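Local atomic coordinates of acetoacetate decarboxylase (Sphingomonas wittichii, PDB entry 5UPB), a protein that probably acts as a lyase of the acetoacetate decarboxylase-like type. Residues A[209-221]-A[232-244]. Residues are numbered along the deposited sequence; the frame is centred on the assembly and turned at random.
Sequences VGDIWAGEPFIEL and FADHEVLAGVTYS
Trp213 and Thr242 form an antiparallel hydrogen-bonded pair: Trp213 N reaches Thr242 O at 2.9 Å, and Thr242 N returns a bond to Trp213 O. Gly210 and Ser244 make a second such pair, and the one-residue shift in register between the two defines a beta bulge. Beside them Ile212 CG2 presses on Val241 CG2 at 3.5 Å, tighter than usual carbon contact; Val241 CG1 sits between its backbone N and carbonyl carbon (chi1 67°), which leaves CG2 anti to N and turned against Ile212.

Beyond a weak bond from Gly215 N to Gly240 O the strands part, and a water bridges them, donating to Gly215 O and accepting from Gly240 N at 3.0 Å. From here side chains rather than direct backbone bonds make the contact: Pro217 CG lies 3.7 Å from Val237 CG1, and Ile219 CG2 meets Val237 CG2. At the far end the His235 ring receives Leu221 CD1 at its edge, 3.9 Å from CE1. A nearly straight bond (169°) from His235 ND1 to Phe232 O, in the ring plane, fixes the ring, while NE2 meets a water 2.6 Å away that bonds weakly to Ile219 O. With alanine in place of His235, Phe232 O is likely to lose its ND1 donor, the water its NE2 partner, and Leu221 CD1 the ring edge it rests on.

Strands 156-166 and 21-34 flank the pair, which is a beta hairpin, tightly paired at its open end and splayed toward its connecting loop, within the strand-rich acetoacetate decarboxylase fold.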
# COMPACT_ATOMS: atom_id res chain seq x y z
N VAL A 209 -0.39 -20.45 24.06
CA VAL A 209 -1.70 -19.95 23.66
C VAL A 209 -2.40 -19.48 24.92
O VAL A 209 -2.30 -20.12 25.98
CB VAL A 209 -2.54 -20.99 22.89
CG1 VAL A 209 -1.88 -21.30 21.55
CG2 VAL A 209 -2.70 -22.29 23.73
N GLY A 210 -3.12 -18.38 24.81
CA GLY A 210 -3.84 -17.85 25.96
C GLY A 210 -4.79 -16.76 25.51
O GLY A 210 -4.92 -16.48 24.32
N ASP A 211 -5.48 -16.16 26.47
CA ASP A 211 -6.48 -15.12 26.21
C ASP A 211 -7.44 -15.54 25.11
O ASP A 211 -7.63 -14.87 24.10
CB ASP A 211 -5.81 -13.78 25.89
CG ASP A 211 -5.05 -13.23 27.09
OD1 ASP A 211 -5.73 -12.90 28.09
OD2 ASP A 211 -3.80 -13.17 27.08
N ILE A 212 -8.03 -16.69 25.33
CA ILE A 212 -8.87 -17.37 24.35
C ILE A 212 -10.34 -17.00 24.58
O ILE A 212 -10.84 -17.02 25.73
CB ILE A 212 -8.68 -18.88 24.44
CG1 ILE A 212 -7.21 -19.24 24.27
CG2 ILE A 212 -9.50 -19.59 23.41
CD1 ILE A 212 -6.90 -20.71 24.66
N TRP A 213 -11.02 -16.66 23.48
CA TRP A 213 -12.45 -16.37 23.46
C TRP A 213 -13.11 -17.12 22.32
O TRP A 213 -12.60 -17.14 21.20
CB TRP A 213 -12.71 -14.87 23.31
CG TRP A 213 -12.08 -14.06 24.41
CD1 TRP A 213 -10.79 -13.62 24.47
CD2 TRP A 213 -12.71 -13.59 25.61
NE1 TRP A 213 -10.58 -12.93 25.64
CE2 TRP A 213 -11.75 -12.87 26.34
CE3 TRP A 213 -14.00 -13.72 26.13
CZ2 TRP A 213 -12.02 -12.31 27.59
CZ3 TRP A 213 -14.27 -13.14 27.38
CH2 TRP A 213 -13.29 -12.43 28.08
N ALA A 214 -14.24 -17.74 22.59
CA ALA A 214 -15.00 -18.50 21.60
C ALA A 214 -16.23 -17.70 21.22
O ALA A 214 -16.67 -16.80 21.94
CB ALA A 214 -15.42 -19.88 22.14
N GLY A 215 -16.83 -18.04 20.09
CA GLY A 215 -18.02 -17.29 19.71
C GLY A 215 -18.59 -17.79 18.41
O GLY A 215 -18.29 -18.89 17.95
N GLU A 216 -19.50 -16.98 17.88
CA GLU A 216 -20.22 -17.34 16.69
C GLU A 216 -19.41 -16.88 15.49
O GLU A 216 -19.14 -15.69 15.37
CB GLU A 216 -21.59 -16.69 16.65
CG GLU A 216 -22.41 -17.11 15.44
CD GLU A 216 -23.67 -16.28 15.25
OE1 GLU A 216 -23.81 -15.26 15.95
OE2 GLU A 216 -24.49 -16.64 14.39
N PRO A 217 -18.92 -17.78 14.65
CA PRO A 217 -18.04 -17.38 13.55
C PRO A 217 -18.79 -17.04 12.27
O PRO A 217 -19.94 -17.42 12.06
CB PRO A 217 -17.19 -18.63 13.31
CG PRO A 217 -18.13 -19.77 13.64
CD PRO A 217 -18.97 -19.25 14.81
N PHE A 218 -18.09 -16.36 11.38
CA PHE A 218 -18.56 -16.29 10.01
C PHE A 218 -17.34 -16.25 9.12
O PHE A 218 -16.26 -15.81 9.52
CB PHE A 218 -19.49 -15.11 9.75
CG PHE A 218 -18.81 -13.92 9.16
CD1 PHE A 218 -18.52 -13.84 7.81
CD2 PHE A 218 -18.48 -12.86 9.97
CE1 PHE A 218 -17.88 -12.72 7.29
CE2 PHE A 218 -17.84 -11.75 9.46
CZ PHE A 218 -17.54 -11.68 8.11
N ILE A 219 -17.50 -16.79 7.93
CA ILE A 219 -16.46 -16.76 6.93
C ILE A 219 -17.15 -16.55 5.59
O ILE A 219 -18.23 -17.10 5.35
CB ILE A 219 -15.62 -18.05 6.97
CG1 ILE A 219 -14.61 -18.05 5.82
CG2 ILE A 219 -16.52 -19.28 6.89
CD1 ILE A 219 -13.54 -19.11 5.99
N GLU A 220 -16.51 -15.80 4.71
CA GLU A 220 -17.07 -15.60 3.37
C GLU A 220 -15.88 -15.65 2.44
O GLU A 220 -14.99 -14.81 2.52
CB GLU A 220 -17.82 -14.27 3.25
CG GLU A 220 -18.31 -13.95 1.83
CD GLU A 220 -18.94 -12.59 1.73
OE1 GLU A 220 -20.07 -12.43 2.23
OE2 GLU A 220 -18.30 -11.67 1.17
N LEU A 221 -15.87 -16.67 1.58
CA LEU A 221 -14.81 -16.82 0.61
C LEU A 221 -15.12 -15.95 -0.60
O LEU A 221 -16.27 -15.88 -1.05
CB LEU A 221 -14.71 -18.29 0.21
CG LEU A 221 -14.25 -19.25 1.30
CD1 LEU A 221 -14.48 -20.67 0.83
CD2 LEU A 221 -12.79 -19.03 1.66
N PHE A 232 -12.21 -24.47 -1.16
CA PHE A 232 -12.69 -24.41 0.22
C PHE A 232 -14.15 -23.99 0.29
O PHE A 232 -14.67 -23.75 1.38
CB PHE A 232 -11.82 -23.48 1.05
CG PHE A 232 -10.42 -24.01 1.30
CD1 PHE A 232 -9.40 -23.75 0.42
CD2 PHE A 232 -10.13 -24.73 2.44
CE1 PHE A 232 -8.12 -24.23 0.65
CE2 PHE A 232 -8.86 -25.22 2.68
CZ PHE A 232 -7.85 -24.96 1.78
N ALA A 233 -14.84 -23.92 -0.84
CA ALA A 233 -16.11 -23.22 -0.94
C ALA A 233 -17.24 -24.02 -0.28
O ALA A 233 -18.10 -23.44 0.38
CB ALA A 233 -16.46 -22.93 -2.40
N ASP A 234 -17.27 -25.32 -0.50
CA ASP A 234 -18.42 -26.10 -0.03
C ASP A 234 -18.07 -26.62 1.35
O ASP A 234 -17.51 -27.71 1.51
CB ASP A 234 -18.73 -27.23 -1.01
CG ASP A 234 -19.96 -27.99 -0.63
OD1 ASP A 234 -20.97 -27.35 -0.28
OD2 ASP A 234 -19.93 -29.24 -0.69
N HIS A 235 -18.33 -25.80 2.37
CA HIS A 235 -17.84 -26.13 3.70
C HIS A 235 -18.98 -26.09 4.71
O HIS A 235 -20.04 -25.51 4.49
CB HIS A 235 -16.73 -25.19 4.15
CG HIS A 235 -17.13 -23.76 4.13
ND1 HIS A 235 -16.61 -22.85 3.24
CD2 HIS A 235 -18.03 -23.08 4.89
CE1 HIS A 235 -17.16 -21.67 3.45
NE2 HIS A 235 -18.02 -21.78 4.44
N GLU A 236 -18.70 -26.72 5.84
CA GLU A 236 -19.49 -26.61 7.05
C GLU A 236 -18.68 -25.78 8.03
O GLU A 236 -17.50 -26.06 8.26
CB GLU A 236 -19.78 -27.99 7.65
CG GLU A 236 -20.54 -27.93 8.99
CD GLU A 236 -20.70 -29.30 9.67
OE1 GLU A 236 -21.30 -29.35 10.78
OE2 GLU A 236 -20.19 -30.31 9.12
N VAL A 237 -19.29 -24.74 8.57
CA VAL A 237 -18.63 -23.88 9.55
C VAL A 237 -18.78 -24.52 10.93
O VAL A 237 -19.89 -24.77 11.39
CB VAL A 237 -19.22 -22.47 9.53
CG1 VAL A 237 -18.46 -21.59 10.48
CG2 VAL A 237 -19.18 -21.89 8.11
N LEU A 238 -17.66 -24.83 11.57
CA LEU A 238 -17.68 -25.58 12.82
C LEU A 238 -17.59 -24.69 14.05
O LEU A 238 -18.37 -24.84 14.99
CB LEU A 238 -16.52 -26.58 12.84
CG LEU A 238 -16.45 -27.54 11.66
CD1 LEU A 238 -15.20 -28.39 11.76
CD2 LEU A 238 -17.70 -28.44 11.62
N ALA A 239 -16.62 -23.79 14.10
CA ALA A 239 -16.38 -23.03 15.32
C ALA A 239 -15.53 -21.82 15.00
O ALA A 239 -14.88 -21.75 13.96
CB ALA A 239 -15.66 -23.88 16.36
N GLY A 240 -15.53 -20.87 15.93
CA GLY A 240 -14.67 -19.71 15.81
C GLY A 240 -14.04 -19.39 17.14
O GLY A 240 -14.62 -19.65 18.21
N VAL A 241 -12.83 -18.85 17.08
CA VAL A 241 -12.07 -18.47 18.27
C VAL A 241 -11.10 -17.34 17.92
O VAL A 241 -10.65 -17.22 16.77
CB VAL A 241 -11.32 -19.69 18.84
CG1 VAL A 241 -10.24 -20.13 17.88
CG2 VAL A 241 -10.73 -19.39 20.19
N THR A 242 -10.82 -16.49 18.92
CA THR A 242 -9.75 -15.49 18.84
C THR A 242 -8.90 -15.67 20.09
O THR A 242 -9.40 -16.06 21.15
CB THR A 242 -10.30 -14.04 18.73
OG1 THR A 242 -9.23 -13.12 18.45
CG2 THR A 242 -11.05 -13.59 20.03
N TYR A 243 -7.60 -15.46 19.94
CA TYR A 243 -6.68 -15.80 21.01
C TYR A 243 -5.33 -15.17 20.73
O TYR A 243 -5.07 -14.64 19.63
CB TYR A 243 -6.52 -17.30 21.17
CG TYR A 243 -6.00 -18.00 19.94
CD1 TYR A 243 -6.86 -18.37 18.93
CD2 TYR A 243 -4.66 -18.34 19.82
CE1 TYR A 243 -6.39 -19.04 17.81
CE2 TYR A 243 -4.19 -19.00 18.73
CZ TYR A 243 -5.06 -19.36 17.72
OH TYR A 243 -4.57 -20.03 16.62
N SER A 244 -4.46 -15.29 21.72
CA SER A 244 -3.07 -14.86 21.56
C SER A 244 -2.16 -16.08 21.55
O SER A 244 -2.43 -17.11 22.18
CB SER A 244 -2.67 -13.89 22.66
OG SER A 244 -3.53 -12.76 22.57
O HOH W 1 -3.50 -11.09 24.75
O HOH W 2 -17.50 -21.49 18.06
O HOH W 3 -19.78 -20.04 5.29